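Local structure of putative tryptophan halogenase (Xanthomonas campestris pv. campestris, 6Y1W) at residues H122-A127 with R134-Y139. The protein is a flavin-dependent halogenase that probably uses reduced FAD to halogenate an aromatic substrate. Residues are numbered along the deposited sequence; the frame is centred on the assembly and turned at random.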
loop_
_atom_site.group_PDB
_atom_site.type_symbol
_atom_site.label_atom_id
_atom_site.label_comp_id
_atom_site.label_asym_id
_atom_site.label_seq_id
_atom_site.Cartn_x
_atom_site.Cartn_y
_atom_site.Cartn_z
ATOM N N HIS A 122 7.967 17.363 10.507
ATOM C CA HIS A 122 7.204 18.519 10.992
ATOM C C HIS A 122 7.783 19.052 12.286
ATOM O O HIS A 122 7.900 20.274 12.450
ATOM C CB HIS A 122 5.727 18.146 11.148
ATOM C CG HIS A 122 5.096 17.822 9.838
ATOM N ND1 HIS A 122 4.762 18.804 8.931
ATOM C CD2 HIS A 122 4.855 16.637 9.225
ATOM C CE1 HIS A 122 4.296 18.242 7.832
ATOM N NE2 HIS A 122 4.343 16.926 7.984
ATOM N N PHE A 123 8.212 18.159 13.186
ATOM C CA PHE A 123 8.895 18.595 14.401
ATOM C C PHE A 123 10.246 19.192 14.063
ATOM O O PHE A 123 10.640 20.216 14.640
ATOM C CB PHE A 123 9.022 17.425 15.375
ATOM C CG PHE A 123 7.687 16.866 15.750
ATOM C CD1 PHE A 123 6.941 17.449 16.760
ATOM C CD2 PHE A 123 7.129 15.823 15.012
ATOM C CE1 PHE A 123 5.671 16.981 17.075
ATOM C CE2 PHE A 123 5.871 15.338 15.315
ATOM C CZ PHE A 123 5.128 15.911 16.340
ATOM N N TRP A 124 10.954 18.598 13.100
ATOM C CA TRP A 124 12.248 19.166 12.718
ATOM C C TRP A 124 12.088 20.559 12.115
ATOM O O TRP A 124 12.876 21.459 12.424
ATOM C CB TRP A 124 12.971 18.229 11.754
ATOM C CG TRP A 124 14.330 18.719 11.408
ATOM C CD1 TRP A 124 15.490 18.442 12.082
ATOM C CD2 TRP A 124 14.697 19.570 10.315
ATOM N NE1 TRP A 124 16.555 19.068 11.470
ATOM C CE2 TRP A 124 16.095 19.788 10.403
ATOM C CE3 TRP A 124 13.988 20.195 9.291
ATOM C CZ2 TRP A 124 16.797 20.577 9.482
ATOM C CZ3 TRP A 124 14.683 20.982 8.390
ATOM C CH2 TRP A 124 16.072 21.177 8.495
ATOM N N LEU A 125 11.065 20.755 11.260
ATOM C CA LEU A 125 10.818 22.056 10.636
ATOM C C LEU A 125 10.505 23.129 11.685
ATOM O O LEU A 125 11.010 24.258 11.603
ATOM C CB LEU A 125 9.668 21.934 9.630
ATOM C CG LEU A 125 10.065 21.250 8.303
ATOM C CD1 LEU A 125 8.840 20.730 7.521
ATOM C CD2 LEU A 125 10.981 22.142 7.434
ATOM N N LYS A 126 9.667 22.795 12.665
ATOM C CA LYS A 126 9.397 23.731 13.750
ATOM C C LYS A 126 10.687 24.034 14.484
ATOM O O LYS A 126 10.994 25.198 14.783
ATOM C CB LYS A 126 8.360 23.137 14.699
ATOM C CG LYS A 126 8.184 23.863 16.020
ATOM C CD LYS A 126 7.249 25.002 15.921
ATOM C CE LYS A 126 6.976 25.550 17.313
ATOM N NZ LYS A 126 6.121 26.732 17.055
ATOM N N ALA A 127 11.478 22.989 14.757
ATOM C CA ALA A 127 12.726 23.201 15.479
ATOM C C ALA A 127 13.669 24.077 14.680
ATOM O O ALA A 127 14.379 24.907 15.250
ATOM C CB ALA A 127 13.396 21.866 15.816
ATOM N N ARG A 134 19.520 20.610 14.511
ATOM C CA ARG A 134 20.753 20.287 13.801
ATOM C C ARG A 134 20.418 19.869 12.377
ATOM O O ARG A 134 19.254 19.832 11.989
ATOM C CB ARG A 134 21.514 19.208 14.547
ATOM C CG ARG A 134 21.794 19.673 15.965
ATOM C CD ARG A 134 22.577 18.693 16.705
ATOM N NE ARG A 134 23.659 18.170 15.883
ATOM C CZ ARG A 134 24.933 18.184 16.255
ATOM N NH1 ARG A 134 25.267 18.697 17.439
ATOM N NH2 ARG A 134 25.862 17.691 15.451
ATOM N N ASP A 135 21.442 19.616 11.559
ATOM C CA ASP A 135 21.189 19.105 10.212
ATOM C C ASP A 135 20.232 17.914 10.276
ATOM O O ASP A 135 20.349 17.052 11.147
ATOM C CB ASP A 135 22.495 18.669 9.540
ATOM C CG ASP A 135 22.303 18.332 8.054
ATOM O OD1 ASP A 135 22.315 19.269 7.233
ATOM O OD2 ASP A 135 22.117 17.143 7.704
ATOM N N PHE A 136 19.289 17.866 9.325
ATOM C CA PHE A 136 18.323 16.775 9.263
ATOM C C PHE A 136 19.001 15.413 9.304
ATOM O O PHE A 136 18.476 14.473 9.908
ATOM C CB PHE A 136 17.494 16.900 7.974
ATOM C CG PHE A 136 16.250 16.037 7.954
ATOM C CD1 PHE A 136 15.259 16.226 8.892
ATOM C CD2 PHE A 136 16.061 15.070 6.963
ATOM C CE1 PHE A 136 14.099 15.463 8.887
ATOM C CE2 PHE A 136 14.909 14.292 6.947
ATOM C CZ PHE A 136 13.926 14.476 7.909
ATOM N N GLY A 137 20.179 15.289 8.672
ATOM C CA GLY A 137 20.845 13.986 8.622
ATOM C C GLY A 137 21.324 13.479 9.970
ATOM O O GLY A 137 21.479 12.268 10.149
ATOM N N ASP A 138 21.541 14.380 10.945
ATOM C CA ASP A 138 22.003 13.969 12.267
ATOM C C ASP A 138 21.014 13.087 13.011
ATOM O O ASP A 138 21.386 12.487 14.025
ATOM C CB ASP A 138 22.285 15.190 13.168
ATOM C CG ASP A 138 23.556 15.931 12.752
ATOM O OD1 ASP A 138 24.197 15.500 11.780
ATOM O OD2 ASP A 138 23.910 16.969 13.360
ATOM N N TYR A 139 19.779 12.977 12.538
ATOM C CA TYR A 139 18.748 12.216 13.227
ATOM C C TYR A 139 18.471 10.860 12.577
ATOM O O TYR A 139 17.473 10.231 12.911
ATOM C CB TYR A 139 17.469 13.071 13.323
ATOM C CG TYR A 139 17.780 14.415 13.966
ATOM C CD1 TYR A 139 17.887 14.521 15.362
ATOM C CD2 TYR A 139 17.953 15.562 13.192
ATOM C CE1 TYR A 139 18.200 15.751 15.952
ATOM C CE2 TYR A 139 18.271 16.798 13.796
ATOM C CZ TYR A 139 18.370 16.866 15.174
ATOM O OH TYR A 139 18.702 18.058 15.802
#
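The indole of W124 shows how one aromatic side chain can tie a helix to the loop that follows it by polar and apolar means at once. W124 NE1 donates to R134 O at 2.9 Å. The acceptor lies in the indole plane, and the bond meets it nearly head-on, with a C=O...N angle of 164°. Across one face of the same indole stands the ring of F136, edge-to-face: F136 CD1 points at the five-membered ring, 3.7 Å from W124 CG, with the planes at 75°. Y139 meets the indole at its edge, Y139 CE2 lying 3.7 Å from W124 CD1, in an oblique aromatic pair. H128, on the same helix, stacks with W124. W124 reaches all three loop residues because its CG is anti to the backbone N (chi1 -176°), which carries the indole off helix 120-129 toward residues 134-139.

A second shell shapes the loop. Y139 OH accepts from the backbone N of R134 at 3.0 Å, so the residue whose carbonyl receives the indole is held from its other end too. D135 OD2 closes an Asx turn onto the N of G137 at the start of the 3-10 segment 136-138, while the NE and NH2 of R134 grip D138 side-on, both at OD2. Farther out, F136 rests on I446, Q447 and L450 of helix 442-451, and Y139 on L475 of helix 468-486.

Away from the annotated sites, this is structural packing: the buried indole satisfies its N-H with a loop carbonyl, and that directional bond, together with F136 over one face and Y139 at the edge, would restrict how the indole can turn.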